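Local structure of glycosyltransferase (Streptomyces viridochromogenes, 2IUY) at residues Leu39-Leu44 and Pro149-Ser154; Thr256-Ala261 and Ala277-Ser282. The protein probably transfers a sugar from a nucleotide-sugar donor, as a GT-B glycosyltransferase of family GT4 involved in avilamycin A biosynthesis. One frame throughout, in Å; residues are numbered along the deposited sequence.

From the N terminus, the chain first builds helix 31-45 beside the parallel sheet that contains strand 5-9. Contact 1 then closes a long loop by bringing residues 149-154, which lead toward the second parallel sheet, back onto that helix. Contact 2 opens only afterwards and closes a short loop inside the second sheet's domain, joining helix 256-263 to residues 277-282 around strand 268-270. The two loops therefore lie in series, neither nested nor crossed, with centres about 17 Å apart. Contact 1 ties the first domain to the connection between domains, and contact 2 is internal to the second. Tyr152 and Glu260 come together between them, at a separation too short to interpret with confidence.

Contact 1 (Leu39-Leu44 and Pro149-Ser154); sequences LMDGLL and PARYRS
The carboxylate of Asp41 and the guanidinium of Arg151 meet with their planes inclined by 22°, in a two-pronged salt bridge. The firmer prong is Arg151 NH2 to Asp41 OD1, 2.9 Å, which enters the syn lone pair of OD1; that oxygen lies 19° out of the guanidinium plane. Arg151 NE to Asp41 OD2 is equally short at 2.9 Å, but its N-H angle of 129° makes it a weak bond. Two contacts, one of them weak, would be expected to limit rotation of the guanidinium. The selenomethionine Met40 adds an apolar approach, its CE reaching 3.5 Å from Arg151 NH2 obliquely, neither over the face nor at the edge. The turn about the CG-SE bond carries this methyl toward the arginine, and the two side chains cross at about a right angle. The extended run of Arg151 from CG to NE carries the guanidinium across to the helix, between backbones whose nearest CA atoms, of Asp41 and Ala150, are 9.4 Å apart. Asp148 OD2 lies close to Asp41 OD2, a like-charge proximity that Arg151 would be expected to offset. Trp34, Ala37 and Asn38 of helix 31-45 also touch Arg151, as does Pro25. The short 3-10 turn 149-151 is thereby held against the first-domain helix, while the adjoining Tyr152 and Arg153 pack on helix 222-231 of the second domain.

Contact 2 (Thr256-Ala261 and Ala277-Ser282); sequences TVVSEA and AEIVPS
Val258 meets Ile279 and Val280 in a compact aliphatic contact. The CD1 methyl of Ile279 arrives at the branch point of the valine, 3.7 Å from Val258 CB, and lies almost as close to both of its methyls: 3.8 Å from Val258 CG1 and 3.9 Å from Val258 CG2. One methyl thus touches the whole fork. Lower down the isoleucine chain, Ile279 CG1 is 3.9 Å from Val258 CG1, so a second atom of that chain touches this branch, the two side chains crossing at a slant. Val280 makes a lighter contact, its CG2 4.1 Å from Val258 CG2, and these two side chains cross at about a right angle.

Torsions place the groups. Ile279 CG1 sits between its backbone N and carbonyl carbon (chi1 58°), and from there the chain runs on extended to CD1. In Val258, CG1 is anti to the backbone N and CG2 lies beside it; of the two segments' atoms, CG1 touches only Ile279 across the contact, while CG2 lies near both Ile279 and Val280.

Further out, Trp319 of helix 308-319 touches both Val258 and Ile279, Val283 adds to the apolar surroundings of Val258, and Val280 packs on Val286 of strand 284-286. Within helix 256-263, Thr256 O accepts both Glu260 N and Ser259 OG, the latter at 3.0 Å, a bond that fixes the serine hydroxyl against its own helix. Val257 and Ala261 pack on strand 234-237.

The contact joins successive connections between parallel strands of the Rossmann-like second domain of a GT-B fold. Its first helix carries Thr256, Val257 and Glu260, all UDP-binding residues; Glu260, salt-bridged to Arg225, fits the second glutamate of the EX7E motif of GT4 enzymes.

Contact 1 (Leu39-Leu44 and Pro149-Ser154)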
ATOM      1  N   LEU A  39      -6.693  -7.395   0.843  1.00  9.09           N
ATOM      2  CA  LEU A  39      -7.254  -7.851   2.133  1.00  9.86           C
ATOM      3  C   LEU A  39      -8.590  -8.580   1.956  1.00 10.88           C
ATOM      4  O   LEU A  39      -8.794  -9.686   2.470  1.00 10.81           O
ATOM      5  CB  LEU A  39      -7.387  -6.689   3.157  1.00  9.17           C
ATOM      6  CG  LEU A  39      -7.976  -7.152   4.518  1.00  9.55           C
ATOM      7  CD1 LEU A  39      -7.203  -8.375   5.100  1.00  6.02           C
ATOM      8  CD2 LEU A  39      -8.099  -6.079   5.561  1.00  6.71           C
HETATM    9  N   MSE A  40      -9.487  -7.928   1.244  1.00 11.83           N
HETATM   10  CA  MSE A  40     -10.820  -8.429   0.988  1.00 14.19           C
HETATM   11  C   MSE A  40     -10.802  -9.811   0.301  1.00 12.56           C
HETATM   12  O   MSE A  40     -11.622 -10.665   0.599  1.00 12.89           O
HETATM   13  CB  MSE A  40     -11.512  -7.394   0.106  1.00 13.43           C
HETATM   14  CG  MSE A  40     -12.784  -7.833  -0.537  1.00 16.54           C
HETATM   15 SE   MSE A  40     -13.396  -6.341  -1.654  1.00 23.41          SE
HETATM   16  CE  MSE A  40     -12.306  -6.697  -3.272  1.00 21.78           C
ATOM     17  N   ASP A  41      -9.893  -9.988  -0.664  1.00 12.69           N
ATOM     18  CA  ASP A  41      -9.749 -11.247  -1.410  1.00 11.12           C
ATOM     19  C   ASP A  41      -9.360 -12.343  -0.430  1.00  9.79           C
ATOM     20  O   ASP A  41      -9.889 -13.447  -0.483  1.00 10.14           O
ATOM     21  CB  ASP A  41      -8.631 -11.139  -2.447  1.00 10.59           C
ATOM     22  CG  ASP A  41      -9.006 -10.295  -3.642  1.00 11.96           C
ATOM     23  OD1 ASP A  41     -10.152  -9.779  -3.707  1.00 12.27           O
ATOM     24  OD2 ASP A  41      -8.117 -10.142  -4.514  1.00 11.11           O
ATOM     25  N   GLY A  42      -8.415 -12.043   0.456  1.00  9.18           N
ATOM     26  CA  GLY A  42      -8.013 -13.012   1.530  1.00  8.88           C
ATOM     27  C   GLY A  42      -9.186 -13.475   2.401  1.00  9.06           C
ATOM     28  O   GLY A  42      -9.386 -14.691   2.581  1.00 10.39           O
ATOM     29  N   LEU A  43      -9.946 -12.510   2.934  1.00  7.14           N
ATOM     30  CA  LEU A  43     -11.065 -12.746   3.831  1.00  6.63           C
ATOM     31  C   LEU A  43     -12.163 -13.592   3.160  1.00  7.60           C
ATOM     32  O   LEU A  43     -12.679 -14.471   3.772  1.00  6.87           O
ATOM     33  CB  LEU A  43     -11.661 -11.404   4.304  1.00  6.20           C
ATOM     34  CG  LEU A  43     -10.747 -10.606   5.256  1.00  5.48           C
ATOM     35  CD1 LEU A  43     -11.278  -9.232   5.457  1.00  5.93           C
ATOM     36  CD2 LEU A  43     -10.566 -11.408   6.619  1.00  4.53           C
ATOM     37  N   LEU A  44     -12.515 -13.251   1.916  1.00  8.66           N
ATOM     38  CA  LEU A  44     -13.450 -13.983   1.101  1.00  9.83           C
ATOM     39  C   LEU A  44     -12.956 -15.400   0.816  1.00 11.48           C
ATOM     40  O   LEU A  44     -13.749 -16.340   0.828  1.00 12.54           O
ATOM     41  CB  LEU A  44     -13.710 -13.216  -0.210  1.00 10.31           C
ATOM     42  CG  LEU A  44     -14.475 -11.870  -0.121  1.00 10.79           C
ATOM     43  CD1 LEU A  44     -14.439 -11.150  -1.506  1.00 10.15           C
ATOM     44  CD2 LEU A  44     -15.932 -12.070   0.414  1.00  8.66           C
ATOM     45  N   PRO A 149      -1.708 -12.609  -5.307  1.00  8.73           N
ATOM     46  CA  PRO A 149      -1.028 -12.878  -6.559  1.00 10.07           C
ATOM     47  C   PRO A 149      -1.958 -12.938  -7.759  1.00 11.32           C
ATOM     48  O   PRO A 149      -1.513 -12.561  -8.855  1.00 11.93           O
ATOM     49  CB  PRO A 149      -0.327 -14.226  -6.337  1.00 10.23           C
ATOM     50  CG  PRO A 149      -0.340 -14.453  -4.825  1.00  9.98           C
ATOM     51  CD  PRO A 149      -1.402 -13.587  -4.245  1.00  8.01           C
ATOM     52  N   ALA A 150      -3.218 -13.357  -7.574  1.00 12.01           N
ATOM     53  CA  ALA A 150      -4.193 -13.424  -8.686  1.00 12.50           C
ATOM     54  C   ALA A 150      -4.427 -12.061  -9.300  1.00 12.76           C
ATOM     55  O   ALA A 150      -4.828 -11.959 -10.435  1.00 14.25           O
ATOM     56  CB  ALA A 150      -5.563 -14.059  -8.236  1.00 12.53           C
ATOM     57  N   ARG A 151      -4.197 -10.998  -8.549  1.00 13.37           N
ATOM     58  CA  ARG A 151      -4.409  -9.644  -9.067  1.00 13.12           C
ATOM     59  C   ARG A 151      -3.209  -9.143  -9.864  1.00 12.73           C
ATOM     60  O   ARG A 151      -3.285  -8.063 -10.461  1.00 12.81           O
ATOM     61  CB  ARG A 151      -4.723  -8.652  -7.935  1.00 13.12           C
ATOM     62  CG  ARG A 151      -6.138  -8.784  -7.366  1.00 14.90           C
ATOM     63  CD  ARG A 151      -6.672  -7.496  -6.717  1.00 15.48           C
ATOM     64  NE  ARG A 151      -7.984  -7.748  -6.093  1.00 19.73           N
ATOM     65  CZ  ARG A 151      -9.195  -7.542  -6.634  1.00 20.10           C
ATOM     66  NH1 ARG A 151      -9.341  -7.051  -7.857  1.00 20.29           N
ATOM     67  NH2 ARG A 151     -10.294  -7.850  -5.933  1.00 18.18           N
ATOM     68  N   TYR A 152      -2.104  -9.893  -9.826  1.00 11.14           N
ATOM     69  CA  TYR A 152      -0.849  -9.468 -10.453  1.00 12.23           C
ATOM     70  C   TYR A 152      -0.409 -10.455 -11.520  1.00 12.97           C
ATOM     71  O   TYR A 152      -0.934 -11.591 -11.610  1.00 11.12           O
ATOM     72  CB  TYR A 152       0.262  -9.195  -9.402  1.00 12.22           C
ATOM     73  CG  TYR A 152      -0.212  -8.089  -8.468  1.00 12.18           C
ATOM     74  CD1 TYR A 152       0.015  -6.728  -8.760  1.00 13.48           C
ATOM     75  CD2 TYR A 152      -0.986  -8.404  -7.349  1.00 11.62           C
ATOM     76  CE1 TYR A 152      -0.501  -5.725  -7.922  1.00 13.22           C
ATOM     77  CE2 TYR A 152      -1.498  -7.416  -6.530  1.00 13.86           C
ATOM     78  CZ  TYR A 152      -1.253  -6.103  -6.814  1.00 13.38           C
ATOM     79  OH  TYR A 152      -1.797  -5.190  -5.947  1.00 18.88           O
ATOM     80  N   ARG A 153       0.547 -10.011 -12.331  1.00 13.70           N
ATOM     81  CA  ARG A 153       1.104 -10.869 -13.350  1.00 13.88           C
ATOM     82  C   ARG A 153       1.910 -11.990 -12.697  1.00 13.35           C
ATOM     83  O   ARG A 153       2.660 -11.781 -11.720  1.00 14.01           O
ATOM     84  CB  ARG A 153       1.966 -10.089 -14.343  1.00 14.32           C
ATOM     85  CG  ARG A 153       1.264  -9.021 -15.128  1.00 14.97           C
ATOM     86  CD  ARG A 153       0.326  -9.551 -16.218  1.00 19.86           C
ATOM     87  NE  ARG A 153      -0.334  -8.422 -16.881  1.00 17.15           N
ATOM     88  CZ  ARG A 153      -1.641  -8.173 -16.855  1.00 21.83           C
ATOM     89  NH1 ARG A 153      -2.487  -9.008 -16.250  1.00 22.19           N
ATOM     90  NH2 ARG A 153      -2.121  -7.099 -17.498  1.00 23.23           N
ATOM     91  N   SER A 154       1.766 -13.161 -13.288  1.00 12.01           N
ATOM     92  CA  SER A 154       2.326 -14.372 -12.794  1.00 11.45           C
ATOM     93  C   SER A 154       3.512 -14.775 -13.639  1.00 11.04           C
ATOM     94  O   SER A 154       3.756 -14.209 -14.713  1.00 12.34           O
ATOM     95  CB  SER A 154       1.248 -15.457 -12.842  1.00 11.97           C
ATOM     96  OG  SER A 154       1.021 -15.822 -14.192  1.00 10.19           O
TER

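Contact 2 (Thr256-Ala261 and Ala277-Ser282)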
ATOM      1  N   THR A 256       2.970  -0.198  -0.195  1.00 10.73           N
ATOM      2  CA  THR A 256       2.275  -1.214  -0.951  1.00 12.03           C
ATOM      3  C   THR A 256       3.059  -1.582  -2.237  1.00 11.79           C
ATOM      4  O   THR A 256       3.088  -2.735  -2.639  1.00 11.90           O
ATOM      5  CB  THR A 256       0.836  -0.693  -1.280  1.00 12.57           C
ATOM      6  OG1 THR A 256       0.025  -1.770  -1.832  1.00 16.33           O
ATOM      7  CG2 THR A 256       0.908   0.463  -2.258  1.00 11.65           C
ATOM      8  N   VAL A 257       3.746  -0.608  -2.847  1.00 11.32           N
ATOM      9  CA  VAL A 257       4.467  -0.869  -4.117  1.00 10.29           C
ATOM     10  C   VAL A 257       5.534  -1.955  -3.967  1.00  9.22           C
ATOM     11  O   VAL A 257       5.852  -2.613  -4.929  1.00  8.40           O
ATOM     12  CB  VAL A 257       5.135   0.426  -4.719  1.00 11.03           C
ATOM     13  CG1 VAL A 257       6.469   0.787  -3.977  1.00  8.27           C
ATOM     14  CG2 VAL A 257       5.322   0.284  -6.242  1.00 12.43           C
ATOM     15  N   VAL A 258       6.057  -2.145  -2.752  1.00  7.70           N
ATOM     16  CA  VAL A 258       7.076  -3.175  -2.502  1.00  6.85           C
ATOM     17  C   VAL A 258       6.509  -4.598  -2.736  1.00  6.02           C
ATOM     18  O   VAL A 258       7.105  -5.414  -3.474  1.00  5.05           O
ATOM     19  CB  VAL A 258       7.705  -3.053  -1.072  1.00  6.32           C
ATOM     20  CG1 VAL A 258       8.708  -4.240  -0.760  1.00  7.73           C
ATOM     21  CG2 VAL A 258       8.461  -1.742  -0.902  1.00  6.11           C
ATOM     22  N   SER A 259       5.368  -4.889  -2.097  1.00  4.99           N
ATOM     23  CA  SER A 259       4.725  -6.200  -2.228  1.00  5.81           C
ATOM     24  C   SER A 259       4.200  -6.404  -3.638  1.00  6.86           C
ATOM     25  O   SER A 259       4.236  -7.524  -4.167  1.00  7.25           O
ATOM     26  CB  SER A 259       3.612  -6.408  -1.158  1.00  6.65           C
ATOM     27  OG  SER A 259       2.634  -5.390  -1.289  1.00  4.58           O
ATOM     28  N   GLU A 260       3.729  -5.314  -4.251  1.00  6.96           N
ATOM     29  CA  GLU A 260       3.222  -5.307  -5.636  1.00  8.24           C
ATOM     30  C   GLU A 260       4.298  -5.622  -6.660  1.00  7.84           C
ATOM     31  O   GLU A 260       4.082  -6.461  -7.518  1.00  9.54           O
ATOM     32  CB  GLU A 260       2.529  -3.981  -5.967  1.00  6.98           C
ATOM     33  CG  GLU A 260       1.243  -3.908  -5.154  1.00 11.60           C
ATOM     34  CD  GLU A 260       0.330  -2.794  -5.536  1.00 17.12           C
ATOM     35  OE1 GLU A 260       0.746  -1.636  -5.411  1.00 19.37           O
ATOM     36  OE2 GLU A 260      -0.829  -3.096  -5.947  1.00 20.76           O
ATOM     37  N   ALA A 261       5.436  -4.940  -6.573  1.00  5.99           N
ATOM     38  CA  ALA A 261       6.549  -5.243  -7.453  1.00  6.36           C
ATOM     39  C   ALA A 261       6.954  -6.695  -7.302  1.00  5.50           C
ATOM     40  O   ALA A 261       7.029  -7.413  -8.269  1.00  5.78           O
ATOM     41  CB  ALA A 261       7.747  -4.260  -7.181  1.00  4.85           C
ATOM     42  N   ALA A 277      12.991  -0.338   5.619  1.00  9.45           N
ATOM     43  CA  ALA A 277      14.051  -1.100   6.299  1.00  9.36           C
ATOM     44  C   ALA A 277      13.647  -2.579   6.567  1.00  9.15           C
ATOM     45  O   ALA A 277      14.495  -3.471   6.593  1.00  8.81           O
ATOM     46  CB  ALA A 277      14.456  -0.369   7.618  1.00  9.48           C
ATOM     47  N   GLU A 278      12.359  -2.808   6.764  1.00  9.10           N
ATOM     48  CA  GLU A 278      11.806  -4.112   7.203  1.00  9.95           C
ATOM     49  C   GLU A 278      11.485  -5.037   6.044  1.00  9.85           C
ATOM     50  O   GLU A 278      11.649  -6.266   6.152  1.00  9.67           O
ATOM     51  CB  GLU A 278      10.539  -3.888   8.069  1.00  9.66           C
ATOM     52  CG  GLU A 278      10.838  -3.336   9.512  1.00 10.72           C
ATOM     53  CD  GLU A 278       9.584  -2.766  10.201  1.00 10.08           C
ATOM     54  OE1 GLU A 278       8.579  -3.485  10.319  1.00  9.36           O
ATOM     55  OE2 GLU A 278       9.587  -1.585  10.587  1.00  8.40           O
ATOM     56  N   ILE A 279      11.046  -4.445   4.929  1.00  9.20           N
ATOM     57  CA  ILE A 279      10.512  -5.234   3.821  1.00  8.69           C
ATOM     58  C   ILE A 279      11.356  -5.286   2.577  1.00  8.89           C
ATOM     59  O   ILE A 279      11.344  -6.290   1.886  1.00  8.74           O
ATOM     60  CB  ILE A 279       9.029  -4.849   3.460  1.00  9.60           C
ATOM     61  CG1 ILE A 279       8.872  -3.346   3.081  1.00  9.59           C
ATOM     62  CG2 ILE A 279       8.129  -5.134   4.640  1.00  7.42           C
ATOM     63  CD1 ILE A 279       7.399  -3.051   2.584  1.00  5.84           C
ATOM     64  N   VAL A 280      12.080  -4.209   2.293  1.00  9.64           N
ATOM     65  CA  VAL A 280      12.933  -4.135   1.093  1.00  9.99           C
ATOM     66  C   VAL A 280      14.021  -5.217   1.036  1.00 10.21           C
ATOM     67  O   VAL A 280      14.168  -5.849  -0.013  1.00  9.71           O
ATOM     68  CB  VAL A 280      13.503  -2.726   0.843  1.00 10.39           C
ATOM     69  CG1 VAL A 280      14.498  -2.716  -0.351  1.00  7.78           C
ATOM     70  CG2 VAL A 280      12.304  -1.737   0.585  1.00  9.64           C
ATOM     71  N   PRO A 281      14.717  -5.486   2.169  1.00 10.71           N
ATOM     72  CA  PRO A 281      15.795  -6.492   2.113  1.00 11.32           C
ATOM     73  C   PRO A 281      15.264  -7.887   1.755  1.00 11.42           C
ATOM     74  O   PRO A 281      15.993  -8.702   1.198  1.00 11.94           O
ATOM     75  CB  PRO A 281      16.371  -6.489   3.535  1.00 11.15           C
ATOM     76  CG  PRO A 281      15.991  -5.115   4.090  1.00 11.76           C
ATOM     77  CD  PRO A 281      14.599  -4.921   3.527  1.00 10.93           C
ATOM     78  N   SER A 282      13.998  -8.145   2.025  1.00 11.77           N
ATOM     79  CA  SER A 282      13.422  -9.448   1.675  1.00 11.95           C
ATOM     80  C   SER A 282      13.310  -9.649   0.173  1.00 11.18           C
ATOM     81  O   SER A 282      13.204 -10.780  -0.289  1.00 12.27           O
ATOM     82  CB  SER A 282      12.030  -9.605   2.299  1.00 11.36           C
ATOM     83  OG  SER A 282      12.111  -9.603   3.697  1.00 13.46           O
TER